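Local coordinates for protein phosphoribosylaminoimidazole-succinocarboxamide synthase (Pyrococcus horikoshii, PDB 4O7R) that catalyses the ATP-dependent joining of L-aspartate to the carboxylated aminoimidazole ribotide, making SAICAR in de novo purine biosynthesis, at residues Leu88-Arg93 and Val117-Lys122; Asp173-Phe178 and Leu188-Ser193; Asp29-Phe34 and Asp211-Asp216; Val95-Leu100 and Thr196-Asp201. All blocks are in the same frame, centred on the assembly; numbering follows the deposited sequence.

Contact 1 of 4, residues Leu88-Arg93 and Val117-Lys122. With U5P (uridine-5'-monophosphate), chain B.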
# COMPACT_ATOMS: atom_id res chain seq x y z
N LEU A 88 13.90 -1.22 0.68
CA LEU A 88 12.61 -1.88 0.93
C LEU A 88 12.66 -2.81 2.12
O LEU A 88 13.70 -3.39 2.43
CB LEU A 88 12.13 -2.69 -0.28
CG LEU A 88 12.08 -2.07 -1.68
CD1 LEU A 88 12.14 -3.19 -2.72
CD2 LEU A 88 10.84 -1.21 -1.86
N GLU A 89 11.51 -2.95 2.77
CA GLU A 89 11.21 -4.10 3.59
C GLU A 89 10.09 -4.86 2.90
O GLU A 89 9.06 -4.29 2.54
CB GLU A 89 10.81 -3.66 4.98
CG GLU A 89 11.98 -3.10 5.76
CD GLU A 89 11.53 -2.23 6.92
OE1 GLU A 89 12.39 -1.91 7.76
OE2 GLU A 89 10.32 -1.86 6.97
N VAL A 90 10.32 -6.15 2.67
CA VAL A 90 9.41 -6.97 1.86
C VAL A 90 8.77 -7.96 2.81
O VAL A 90 9.44 -8.83 3.33
CB VAL A 90 10.18 -7.72 0.76
CG1 VAL A 90 9.24 -8.50 -0.15
CG2 VAL A 90 11.00 -6.74 -0.07
N VAL A 91 7.46 -7.83 3.02
CA VAL A 91 6.79 -8.64 4.03
C VAL A 91 5.92 -9.74 3.40
O VAL A 91 5.12 -9.48 2.50
CB VAL A 91 5.97 -7.77 5.01
CG1 VAL A 91 5.22 -8.65 6.00
CG2 VAL A 91 6.90 -6.82 5.76
N VAL A 92 6.10 -10.96 3.86
CA VAL A 92 5.29 -12.07 3.34
C VAL A 92 4.39 -12.52 4.49
O VAL A 92 4.87 -12.70 5.62
CB VAL A 92 6.17 -13.19 2.75
CG1 VAL A 92 5.32 -14.29 2.08
CG2 VAL A 92 7.14 -12.62 1.75
N ARG A 93 3.09 -12.65 4.22
CA ARG A 93 2.10 -12.99 5.27
C ARG A 93 1.26 -14.22 4.90
O ARG A 93 0.63 -14.24 3.84
CB ARG A 93 1.22 -11.77 5.59
CG ARG A 93 1.98 -10.45 5.49
CD ARG A 93 1.17 -9.24 5.93
NE ARG A 93 1.08 -9.19 7.39
CZ ARG A 93 1.47 -8.17 8.15
NH1 ARG A 93 1.96 -7.05 7.62
NH2 ARG A 93 1.37 -8.30 9.46
N VAL A 117 2.08 -10.55 -0.19
CA VAL A 117 3.36 -9.83 -0.17
C VAL A 117 3.09 -8.33 -0.02
O VAL A 117 2.26 -7.78 -0.74
CB VAL A 117 4.24 -10.13 -1.41
CG1 VAL A 117 5.62 -9.51 -1.27
CG2 VAL A 117 4.42 -11.62 -1.59
N GLU A 118 3.77 -7.70 0.95
CA GLU A 118 3.72 -6.24 1.12
C GLU A 118 5.10 -5.60 0.96
O GLU A 118 6.11 -6.15 1.39
CB GLU A 118 3.11 -5.84 2.46
CG GLU A 118 1.79 -6.54 2.73
CD GLU A 118 1.17 -6.21 4.07
OE1 GLU A 118 1.91 -5.96 5.05
OE2 GLU A 118 -0.08 -6.21 4.13
N LEU A 119 5.11 -4.43 0.33
CA LEU A 119 6.30 -3.65 0.12
C LEU A 119 6.22 -2.44 1.02
O LEU A 119 5.19 -1.74 1.04
CB LEU A 119 6.38 -3.17 -1.34
CG LEU A 119 6.48 -4.25 -2.41
CD1 LEU A 119 6.54 -3.55 -3.77
CD2 LEU A 119 7.71 -5.13 -2.17
N TYR A 120 7.30 -2.19 1.75
CA TYR A 120 7.43 -1.03 2.63
C TYR A 120 8.67 -0.27 2.22
O TYR A 120 9.70 -0.88 1.93
CB TYR A 120 7.53 -1.47 4.10
CG TYR A 120 6.25 -2.04 4.64
CD1 TYR A 120 5.27 -1.21 5.24
CD2 TYR A 120 5.98 -3.41 4.55
CE1 TYR A 120 4.08 -1.74 5.72
CE2 TYR A 120 4.79 -3.94 5.03
CZ TYR A 120 3.85 -3.11 5.60
OH TYR A 120 2.67 -3.67 6.07
N TYR A 121 8.58 1.06 2.19
CA TYR A 121 9.74 1.90 1.89
C TYR A 121 10.52 2.14 3.20
O TYR A 121 9.94 2.60 4.18
CB TYR A 121 9.27 3.20 1.19
CG TYR A 121 10.28 4.34 1.05
CD1 TYR A 121 11.61 4.11 0.62
CD2 TYR A 121 9.89 5.65 1.30
CE1 TYR A 121 12.51 5.17 0.49
CE2 TYR A 121 10.77 6.71 1.17
CZ TYR A 121 12.07 6.47 0.77
OH TYR A 121 12.91 7.56 0.66
N LYS A 122 11.81 1.78 3.23
CA LYS A 122 12.66 2.00 4.40
C LYS A 122 12.99 3.46 4.50
O LYS A 122 13.85 3.97 3.79
CB LYS A 122 13.98 1.26 4.29
CG LYS A 122 13.97 -0.18 4.73
CD LYS A 122 15.38 -0.73 4.61
CE LYS A 122 16.22 -0.41 5.84
NZ LYS A 122 15.74 -1.23 6.97
N1 U5P B . 8.89 -6.72 10.60
C2 U5P B . 10.30 -6.51 10.72
N3 U5P B . 10.81 -5.25 10.76
C4 U5P B . 9.97 -4.19 10.71
C5 U5P B . 8.58 -4.36 10.59
C6 U5P B . 8.06 -5.65 10.54
O2 U5P B . 11.08 -7.47 10.78
O4 U5P B . 10.43 -3.03 10.75
C1' U5P B . 8.35 -8.08 10.55
C2' U5P B . 7.54 -8.41 11.79
O2' U5P B . 8.34 -8.97 12.83
C3' U5P B . 6.54 -9.41 11.24
C4' U5P B . 6.28 -8.97 9.80
O3' U5P B . 7.16 -10.69 11.18
O4' U5P B . 7.46 -8.25 9.43
C5' U5P B . 5.02 -8.10 9.63
O5' U5P B . 5.10 -6.95 10.47
P U5P B . 3.86 -5.97 10.78
O1P U5P B . 2.69 -6.82 11.12
O2P U5P B . 4.37 -5.13 11.94
O3P U5P B . 3.71 -5.18 9.50
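Glu89 with Tyr120 and Val91 with Glu118 are the hydrogen-bonded pairs of two antiparallel strands in the large sheet of the SAICAR synthetase fold. Each pair is closed by two backbone bonds, among them Val91 N to Glu118 O at 2.7 Å, and CA-H...O contacts from Leu88, Val90 and Val117 fill in between.

Apolar contacts form on both faces of the sheet. On the side of Val90, Val92, Val117 and Leu119, Val90 CG1 meets Val117 CG1 at 3.9 Å; helix 143-166 packs over Val92, Val117 and Leu119, while Val90 meets Phe178. On the other side Val91 CG2 lies obliquely against the Tyr120 ring, 3.6 Å from Tyr120 CE2. The second methyl of that valine, CG1, is set anti to the backbone N (chi1 176°) and reaches C5' of the bound uridine monophosphate instead.

Charged groups line the nucleotide side. Glu89 and Lys122 cross at about a right angle in a long salt bridge, Glu89 OE1 to Lys122 NZ 3.5 Å; Glu177 is a second partner of that lysine. Arg93 bends at chi3 (76°) and presents two nitrogens to the phosphate, NH2 bonding O1P at 2.6 Å and NH1 bonding O3P. This is probably where the substrate's 5'-phosphate sits. Glu118 OE1 accepts from both faces of its carboxylate plane: Arg93 NH1 on one, at 2.8 Å, and Tyr120 OH on the other, at 2.6 Å.

Contact 2 of 4, residues Asp173-Phe178 and Leu188-Ser193. With U5P (uridine-5'-monophosphate), chain B.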
# COMPACT_ATOMS: atom_id res chain seq x y z
N ASP A 173 4.20 -14.69 9.45
CA ASP A 173 4.67 -13.70 8.49
C ASP A 173 6.17 -13.51 8.72
O ASP A 173 6.74 -14.10 9.64
CB ASP A 173 3.90 -12.36 8.64
CG ASP A 173 3.96 -11.81 10.05
OD1 ASP A 173 5.02 -11.96 10.68
OD2 ASP A 173 2.96 -11.24 10.56
N PHE A 174 6.80 -12.67 7.91
CA PHE A 174 8.22 -12.36 8.10
C PHE A 174 8.64 -11.26 7.14
O PHE A 174 8.00 -11.08 6.10
CB PHE A 174 9.10 -13.62 7.90
CG PHE A 174 9.08 -14.17 6.49
CD1 PHE A 174 10.03 -13.76 5.56
CD2 PHE A 174 8.13 -15.10 6.11
CE1 PHE A 174 10.02 -14.27 4.27
CE2 PHE A 174 8.13 -15.62 4.81
CZ PHE A 174 9.08 -15.21 3.89
N LYS A 175 9.70 -10.54 7.49
CA LYS A 175 10.22 -9.44 6.68
C LYS A 175 11.57 -9.84 6.04
O LYS A 175 12.42 -10.46 6.70
CB LYS A 175 10.37 -8.18 7.54
CG LYS A 175 10.87 -6.92 6.82
CD LYS A 175 12.40 -6.76 6.82
CE LYS A 175 12.96 -6.59 8.24
NZ LYS A 175 14.46 -6.56 8.33
N LEU A 176 11.73 -9.52 4.75
CA LEU A 176 12.98 -9.69 4.01
C LEU A 176 13.52 -8.37 3.44
O LEU A 176 12.77 -7.45 3.15
CB LEU A 176 12.80 -10.64 2.81
CG LEU A 176 12.38 -12.09 3.04
CD1 LEU A 176 12.22 -12.80 1.69
CD2 LEU A 176 13.35 -12.81 3.97
N GLU A 177 14.83 -8.31 3.26
CA GLU A 177 15.47 -7.19 2.58
C GLU A 177 16.40 -7.77 1.53
O GLU A 177 16.83 -8.93 1.65
CB GLU A 177 16.26 -6.33 3.57
CG GLU A 177 15.39 -5.76 4.67
CD GLU A 177 16.06 -4.69 5.52
OE1 GLU A 177 17.09 -4.11 5.12
OE2 GLU A 177 15.51 -4.41 6.60
N PHE A 178 16.70 -6.96 0.52
CA PHE A 178 17.40 -7.41 -0.66
C PHE A 178 18.37 -6.35 -1.13
O PHE A 178 18.17 -5.17 -0.85
CB PHE A 178 16.40 -7.63 -1.81
CG PHE A 178 15.48 -8.77 -1.61
CD1 PHE A 178 15.80 -10.04 -2.11
CD2 PHE A 178 14.25 -8.60 -0.97
CE1 PHE A 178 14.94 -11.13 -1.93
CE2 PHE A 178 13.38 -9.67 -0.81
CZ PHE A 178 13.73 -10.93 -1.29
N LEU A 188 19.24 -11.82 -1.58
CA LEU A 188 18.62 -11.74 -0.25
C LEU A 188 19.62 -11.27 0.82
O LEU A 188 20.73 -11.80 0.92
CB LEU A 188 18.03 -13.09 0.13
CG LEU A 188 17.27 -13.21 1.46
CD1 LEU A 188 16.07 -12.28 1.46
CD2 LEU A 188 16.80 -14.63 1.67
N ALA A 189 19.22 -10.29 1.63
CA ALA A 189 20.14 -9.58 2.54
C ALA A 189 19.66 -9.57 4.00
O ALA A 189 18.91 -10.45 4.42
CB ALA A 189 20.39 -8.16 2.04
N ASP A 190 20.08 -8.55 4.77
CA ASP A 190 19.75 -8.42 6.20
C ASP A 190 19.83 -9.75 6.98
O ASP A 190 20.83 -10.49 6.88
CB ASP A 190 18.37 -7.74 6.38
CG ASP A 190 18.19 -7.08 7.77
OD1 ASP A 190 17.23 -7.44 8.46
OD2 ASP A 190 18.99 -6.20 8.16
N GLU A 191 18.77 -10.08 7.72
CA GLU A 191 18.75 -11.21 8.64
C GLU A 191 17.45 -11.99 8.49
O GLU A 191 16.48 -11.48 7.89
CB GLU A 191 18.87 -10.70 10.10
CG GLU A 191 17.58 -10.09 10.66
CD GLU A 191 17.71 -9.62 12.11
OE1 GLU A 191 17.64 -10.48 13.03
OE2 GLU A 191 17.82 -8.39 12.34
N ILE A 192 17.41 -13.21 9.02
CA ILE A 192 16.16 -13.96 9.18
C ILE A 192 16.21 -14.58 10.57
O ILE A 192 16.97 -15.51 10.81
CB ILE A 192 15.94 -15.05 8.09
CG1 ILE A 192 16.04 -14.45 6.69
CG2 ILE A 192 14.58 -15.72 8.26
CD1 ILE A 192 16.11 -15.47 5.58
N SER A 193 15.40 -14.08 11.50
CA SER A 193 15.55 -14.42 12.89
C SER A 193 14.19 -14.26 13.55
O SER A 193 13.25 -13.79 12.90
CB SER A 193 16.60 -13.51 13.54
OG SER A 193 16.08 -12.20 13.77
N1 U5P B . 8.89 -6.72 10.60
C2 U5P B . 10.30 -6.51 10.72
N3 U5P B . 10.81 -5.25 10.76
C4 U5P B . 9.97 -4.19 10.71
C5 U5P B . 8.58 -4.36 10.59
C6 U5P B . 8.06 -5.65 10.54
O2 U5P B . 11.08 -7.47 10.78
O4 U5P B . 10.43 -3.03 10.75
C1' U5P B . 8.35 -8.08 10.55
C2' U5P B . 7.54 -8.41 11.79
O2' U5P B . 8.34 -8.97 12.83
C3' U5P B . 6.54 -9.41 11.24
C4' U5P B . 6.28 -8.97 9.80
O3' U5P B . 7.16 -10.69 11.18
O4' U5P B . 7.46 -8.25 9.43
C5' U5P B . 5.02 -8.10 9.63
O5' U5P B . 5.10 -6.95 10.47
P U5P B . 3.86 -5.97 10.78
O1P U5P B . 2.69 -6.82 11.12
O2P U5P B . 4.37 -5.13 11.94
O3P U5P B . 3.71 -5.18 9.50
O HOH W 1 16.06 -6.42 10.53
O HOH W 2 14.66 -9.10 7.35
O HOH W 3 16.16 -10.55 4.80
O HOH W 4 19.91 -4.36 5.96
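Phe178 and Leu188 face each other as an antiparallel non-hydrogen-bonded pair, Ala189 N bonds Glu177 O at 2.7 Å, and beyond that point 188-193 draws away from strand 169-180, with waters bridging the two. One water takes the Glu177 N-H, and another links Lys175 NZ and Lys175 O to Glu191 O.

On the apolar side, Leu188 CD1 sits over one face of the Phe178 ring in a CH-pi contact, 4.1 Å from the ring centroid and toward its rim. The same methyl touches Leu176 CD2 at 3.7 Å, and Ile192 CD1 comes up to Leu176 CD2 as well.

The polar side is a salt-bridge network. The carboxylates of Glu177 and Asp190 lie stacked, their planes 2° apart, with Glu177 OE2 and Asp190 OD1 separated by 3.9 Å. Lys175, its chain bent at chi2 and chi3, joins them: NZ is 2.9 Å from Asp190 OD1 and 3.0 Å from Glu177 OE2. Lys122 also pairs with Glu177, and Lys13 with Asp190. A glutamine in place of Glu177 would probably leave Lys175 with Asp190 as its remaining carboxylate in the network and Lys122 without this counter-charge.

Nearby, Lys175 CE lies 3.3 Å from O2 of the uracil, and Asp173 OD1 accepts a bond from the ribose O3'. The stacked carboxylates are probably tolerated because lysines offset their charge, and the network holds a lysine beside the nucleotide base.

Contact 3 of 4, residues Asp29-Phe34 and Asp211-Asp216. With U5P (uridine-5'-monophosphate), chain B; PO4 (phosphate ion), chain D.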
# COMPACT_ATOMS: atom_id res chain seq x y z
N ASP A 29 22.68 -7.46 21.29
CA ASP A 29 21.68 -7.90 22.24
C ASP A 29 20.49 -6.96 22.28
O ASP A 29 19.45 -7.32 22.80
CB ASP A 29 22.29 -8.07 23.63
CG ASP A 29 23.09 -9.36 23.76
OD1 ASP A 29 23.66 -9.58 24.85
OD2 ASP A 29 23.15 -10.14 22.77
N ASP A 30 20.66 -5.76 21.70
CA ASP A 30 19.61 -4.72 21.67
C ASP A 30 18.38 -5.15 20.88
O ASP A 30 18.50 -5.73 19.78
CB ASP A 30 20.14 -3.43 21.05
CG ASP A 30 21.40 -2.93 21.72
OD1 ASP A 30 22.40 -2.66 21.01
OD2 ASP A 30 21.39 -2.81 22.97
N ALA A 31 17.21 -4.84 21.42
CA ALA A 31 15.95 -5.06 20.72
C ALA A 31 15.11 -3.80 20.80
O ALA A 31 15.15 -3.08 21.80
CB ALA A 31 15.20 -6.25 21.30
N THR A 32 14.37 -3.52 19.73
CA THR A 32 13.47 -2.36 19.70
C THR A 32 12.11 -2.80 19.18
O THR A 32 11.98 -3.88 18.60
CB THR A 32 13.99 -1.20 18.81
OG1 THR A 32 14.03 -1.63 17.45
CG2 THR A 32 15.38 -0.73 19.22
N ALA A 33 11.11 -1.96 19.39
CA ALA A 33 9.77 -2.19 18.88
C ALA A 33 9.09 -0.84 18.79
O ALA A 33 9.59 0.16 19.32
CB ALA A 33 9.00 -3.11 19.81
N PHE A 34 7.95 -0.83 18.10
CA PHE A 34 7.11 0.36 17.93
C PHE A 34 7.88 1.57 17.38
O PHE A 34 7.92 2.65 17.99
CB PHE A 34 6.31 0.67 19.21
CG PHE A 34 5.52 -0.51 19.72
CD1 PHE A 34 4.59 -1.16 18.88
CD2 PHE A 34 5.70 -1.00 21.01
CE1 PHE A 34 3.87 -2.25 19.34
CE2 PHE A 34 4.97 -2.09 21.47
CZ PHE A 34 4.05 -2.71 20.63
N ASP A 211 7.24 -10.74 19.18
CA ASP A 211 5.93 -10.33 19.74
C ASP A 211 5.87 -10.50 21.27
O ASP A 211 5.17 -9.76 21.97
CB ASP A 211 4.77 -11.08 19.09
CG ASP A 211 4.28 -10.43 17.81
OD1 ASP A 211 4.76 -9.35 17.41
OD2 ASP A 211 3.36 -11.02 17.21
N VAL A 212 6.60 -11.48 21.77
CA VAL A 212 6.80 -11.69 23.21
C VAL A 212 7.31 -10.40 23.88
O VAL A 212 6.79 -9.97 24.92
CB VAL A 212 7.74 -12.89 23.45
CG1 VAL A 212 8.07 -13.08 24.94
CG2 VAL A 212 7.11 -14.15 22.88
N PHE A 213 8.31 -9.77 23.25
CA PHE A 213 8.83 -8.48 23.70
C PHE A 213 7.86 -7.35 23.36
O PHE A 213 7.47 -6.59 24.24
CB PHE A 213 10.22 -8.24 23.09
CG PHE A 213 10.75 -6.82 23.23
CD1 PHE A 213 11.03 -6.27 24.48
CD2 PHE A 213 11.02 -6.07 22.09
CE1 PHE A 213 11.54 -4.97 24.59
CE2 PHE A 213 11.52 -4.77 22.20
CZ PHE A 213 11.78 -4.23 23.44
N ARG A 214 7.48 -7.23 22.09
CA ARG A 214 6.52 -6.21 21.65
C ARG A 214 5.35 -6.08 22.64
O ARG A 214 5.09 -4.99 23.16
CB ARG A 214 5.98 -6.52 20.25
CG ARG A 214 6.79 -6.01 19.07
CD ARG A 214 6.10 -6.39 17.77
NE ARG A 214 6.97 -6.22 16.60
CZ ARG A 214 7.48 -7.21 15.86
NH1 ARG A 214 8.26 -6.89 14.83
NH2 ARG A 214 7.24 -8.51 16.10
N PHE A 215 4.66 -7.19 22.92
CA PHE A 215 3.44 -7.15 23.71
C PHE A 215 3.55 -7.77 25.12
O PHE A 215 2.54 -8.17 25.69
CB PHE A 215 2.27 -7.78 22.93
CG PHE A 215 2.07 -7.19 21.55
CD1 PHE A 215 1.71 -5.86 21.39
CD2 PHE A 215 2.23 -7.98 20.41
CE1 PHE A 215 1.52 -5.31 20.12
CE2 PHE A 215 2.05 -7.45 19.14
CZ PHE A 215 1.68 -6.11 19.00
N ASP A 216 4.78 -7.86 25.64
CA ASP A 216 5.04 -8.38 27.00
C ASP A 216 4.31 -9.68 27.26
O ASP A 216 3.41 -9.73 28.10
CB ASP A 216 4.67 -7.34 28.07
CG ASP A 216 5.24 -5.97 27.77
OD1 ASP A 216 6.47 -5.83 27.69
OD2 ASP A 216 4.45 -5.02 27.60
N1 U5P B . 8.89 -6.72 10.60
C2 U5P B . 10.30 -6.51 10.72
N3 U5P B . 10.81 -5.25 10.76
C4 U5P B . 9.97 -4.19 10.71
C5 U5P B . 8.58 -4.36 10.59
C6 U5P B . 8.06 -5.65 10.54
O2 U5P B . 11.08 -7.47 10.78
O4 U5P B . 10.43 -3.03 10.75
C1' U5P B . 8.35 -8.08 10.55
C2' U5P B . 7.54 -8.41 11.79
O2' U5P B . 8.34 -8.97 12.83
C3' U5P B . 6.54 -9.41 11.24
C4' U5P B . 6.28 -8.97 9.80
O3' U5P B . 7.16 -10.69 11.18
O4' U5P B . 7.46 -8.25 9.43
C5' U5P B . 5.02 -8.10 9.63
O5' U5P B . 5.10 -6.95 10.47
P U5P B . 3.86 -5.97 10.78
O1P U5P B . 2.69 -6.82 11.12
O2P U5P B . 4.37 -5.13 11.94
O3P U5P B . 3.71 -5.18 9.50
P PO4 D . 8.73 -3.18 15.25
O1 PO4 D . 10.19 -3.23 15.67
O2 PO4 D . 8.59 -4.12 14.06
O3 PO4 D . 7.79 -3.56 16.38
O4 PO4 D . 8.31 -1.77 14.85
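The Phe34 ring meets the far segment with its edge: Arg214 O lies near the ring plane, 3.4 Å from Phe34 CE2, and Phe215 CE1 is 3.7 Å from Phe34 CZ. The two phenylalanine rings are oblique, planes at 57°, and Arg214 CB rests over one face of the Phe215 ring. Phe213, its CG anti to the backbone N (chi1 167°), pushes its own edge against the strand, with CE2 3.7 Å from Thr32 C.

The Arg214 guanidinium works through its edge too. An extended chain runs past Ala33 CB and brings NE to O3 of a phosphate ion at 2.8 Å, while NH1 bonds O2 of that ion almost straight (171°) and the O2' hydroxyl of the uridine monophosphate at 2.9 Å. Phe34 N also donates to phosphate O3, and Arg214 NH2 bonds Asp211 OD1 at 2.9 Å, tilted from the guanidinium plane. A leucine in place of Arg214 would probably leave the phosphate and the ribose O2' without this shared donor and Asp211 OD1 without this partner, though Asp211 OD2 keeps Arg198.

Strand 30-33 is paired with 38-41, whose Lys38 donates to the carbonyls of Phe213 and Arg214 and makes a cation-pi contact with the Phe213 ring. A Schellman motif at Asp216 ends helix 211-214, which packs on helix 220-232.

Contact 4 of 4, residues Val95-Leu100 and Thr196-Asp201. With U5P (uridine-5'-monophosphate), chain B.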
# COMPACT_ATOMS: atom_id res chain seq x y z
N VAL A 95 -0.55 -15.97 7.75
CA VAL A 95 -1.57 -15.88 8.79
C VAL A 95 -1.75 -14.41 9.21
O VAL A 95 -0.76 -13.67 9.30
CB VAL A 95 -1.21 -16.76 10.02
CG1 VAL A 95 -2.23 -16.59 11.14
CG2 VAL A 95 -1.12 -18.23 9.63
N VAL A 96 -2.99 -13.97 9.43
CA VAL A 96 -3.25 -12.57 9.81
C VAL A 96 -2.69 -12.30 11.21
O VAL A 96 -2.95 -13.06 12.16
CB VAL A 96 -4.75 -12.20 9.71
CG1 VAL A 96 -5.02 -10.81 10.28
CG2 VAL A 96 -5.22 -12.24 8.27
N ALA A 97 -1.88 -11.24 11.31
CA ALA A 97 -1.27 -10.81 12.58
C ALA A 97 -0.79 -9.38 12.44
O ALA A 97 -0.76 -8.85 11.33
CB ALA A 97 -0.12 -11.72 12.97
N GLY A 98 -0.41 -8.77 13.56
CA GLY A 98 0.13 -7.39 13.57
C GLY A 98 -0.63 -6.37 12.72
O GLY A 98 -1.86 -6.26 12.80
N SER A 99 0.10 -5.66 11.88
CA SER A 99 -0.45 -4.51 11.13
C SER A 99 -1.53 -4.89 10.07
O SER A 99 -2.36 -4.05 9.68
CB SER A 99 0.71 -3.74 10.46
OG SER A 99 1.03 -4.34 9.21
N LEU A 100 -1.53 -6.16 9.63
CA LEU A 100 -2.53 -6.64 8.66
C LEU A 100 -3.97 -6.62 9.22
O LEU A 100 -4.94 -6.47 8.46
CB LEU A 100 -2.17 -8.02 8.09
CG LEU A 100 -3.12 -8.64 7.04
CD1 LEU A 100 -3.24 -7.81 5.75
CD2 LEU A 100 -2.69 -10.05 6.68
N THR A 196 12.56 -10.90 13.07
CA THR A 196 12.02 -10.46 11.77
C THR A 196 10.98 -11.44 11.15
O THR A 196 10.55 -11.29 9.98
CB THR A 196 13.16 -10.11 10.76
OG1 THR A 196 13.98 -11.26 10.53
CG2 THR A 196 14.03 -8.98 11.33
N CYS A 197 10.57 -12.42 11.96
CA CYS A 197 9.50 -13.35 11.62
C CYS A 197 8.54 -13.42 12.78
O CYS A 197 8.93 -13.18 13.92
CB CYS A 197 10.05 -14.76 11.40
SG CYS A 197 11.42 -14.93 10.24
N ARG A 198 7.30 -13.78 12.48
CA ARG A 198 6.42 -14.33 13.50
C ARG A 198 6.43 -15.85 13.40
O ARG A 198 6.32 -16.43 12.30
CB ARG A 198 4.99 -13.78 13.38
CG ARG A 198 4.87 -12.31 13.72
CD ARG A 198 3.42 -11.88 13.92
NE ARG A 198 3.40 -10.56 14.55
CZ ARG A 198 3.40 -9.41 13.89
NH1 ARG A 198 3.35 -9.39 12.55
NH2 ARG A 198 3.42 -8.26 14.57
N PHE A 199 6.58 -16.49 14.57
CA PHE A 199 6.58 -17.93 14.72
C PHE A 199 5.56 -18.33 15.78
O PHE A 199 5.66 -17.88 16.92
CB PHE A 199 7.95 -18.41 15.20
CG PHE A 199 9.06 -18.20 14.22
CD1 PHE A 199 8.89 -18.47 12.86
CD2 PHE A 199 10.32 -17.78 14.66
CE1 PHE A 199 9.94 -18.31 11.96
CE2 PHE A 199 11.36 -17.61 13.77
CZ PHE A 199 11.18 -17.87 12.42
N TRP A 200 4.58 -19.15 15.42
CA TRP A 200 3.67 -19.70 16.43
C TRP A 200 3.88 -21.17 16.64
O TRP A 200 4.20 -21.89 15.71
CB TRP A 200 2.21 -19.44 16.09
CG TRP A 200 1.80 -18.00 16.08
CD1 TRP A 200 2.55 -16.89 16.47
CD2 TRP A 200 0.49 -17.47 15.69
NE1 TRP A 200 1.83 -15.74 16.32
CE2 TRP A 200 0.57 -16.02 15.86
CE3 TRP A 200 -0.70 -18.02 15.23
CZ2 TRP A 200 -0.50 -15.18 15.58
CZ3 TRP A 200 -1.77 -17.17 14.94
CH2 TRP A 200 -1.67 -15.78 15.11
N ASP A 201 3.73 -21.62 17.89
CA ASP A 201 3.71 -23.06 18.14
C ASP A 201 2.52 -23.65 17.44
O ASP A 201 1.41 -23.14 17.58
CB ASP A 201 3.62 -23.38 19.64
CG ASP A 201 3.53 -24.87 19.88
OD1 ASP A 201 4.50 -25.55 19.52
OD2 ASP A 201 2.49 -25.37 20.37
N1 U5P B . 8.89 -6.72 10.60
C2 U5P B . 10.30 -6.51 10.72
N3 U5P B . 10.81 -5.25 10.76
C4 U5P B . 9.97 -4.19 10.71
C5 U5P B . 8.58 -4.36 10.59
C6 U5P B . 8.06 -5.65 10.54
O2 U5P B . 11.08 -7.47 10.78
O4 U5P B . 10.43 -3.03 10.75
C1' U5P B . 8.35 -8.08 10.55
C2' U5P B . 7.54 -8.41 11.79
O2' U5P B . 8.34 -8.97 12.83
C3' U5P B . 6.54 -9.41 11.24
C4' U5P B . 6.28 -8.97 9.80
O3' U5P B . 7.16 -10.69 11.18
O4' U5P B . 7.46 -8.25 9.43
C5' U5P B . 5.02 -8.10 9.63
O5' U5P B . 5.10 -6.95 10.47
P U5P B . 3.86 -5.97 10.78
O1P U5P B . 2.69 -6.82 11.12
O2P U5P B . 4.37 -5.13 11.94
O3P U5P B . 3.71 -5.18 9.50
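Arg198 reaches from strand 197-201 to the turn at Ala97 and Gly98. Its CB points toward that turn. CG lies 3.8 Å from O3' of the uridine monophosphate, and CD rests on Ala97 CB at 3.7 Å. NE, still near that methyl, is salt-bridged to Asp211. At the tip, NH1 donates to O1P of the nucleotide at 3.0 Å and pairs with Asp173 as well, while NH2 lies 3.5 Å from Gly98 CA. The guanidinium is sandwiched: Gly98 N sits over the centre of one face, and ribose C2' lies over the other.

The fit explains the glycine. With phi at 45°, a CB on Gly98 would run into both Arg198 NH2 and O1P. The next residue completes the grip, Ser99 N bonding O1P at 2.9 Å and Ser99 OG bonding O3P at 2.8 Å.

Further down, Val95 CG1 approaches the Trp200 ring obliquely, 3.9 Å from Trp200 CZ3, a second, apolar contact between the loop and the strand.

Here a backbone N-H, a hydroxyl and an arginine converge on the phosphate of the bound uridine monophosphate, consistent with the pocket for the ribotide substrate in the SAICAR synthetase family.

All four contacts touch the same uridine monophosphate. Contacts 1 and 2 share the sheet, centres 10 Å apart, and are joined by Val90 O to Leu176 N at 2.8 Å. Contact 4 continues it from the other edge of strand 169-180, where Asp173 OD2 of contact 2 meets Arg198 NH1 at 2.8 Å. Contact 3 stands about 8 Å from contact 1 and about 7 Å from contact 2 at their nearest atoms, and it touches contact 4 through Asp211 OD2 and Arg198 NE, 2.7 Å apart. Contacts 1 and 4 share the nucleotide phosphate, contacts 2 and 3 take the ribose hydroxyls O3' and O2', and contact 2 also flanks the base.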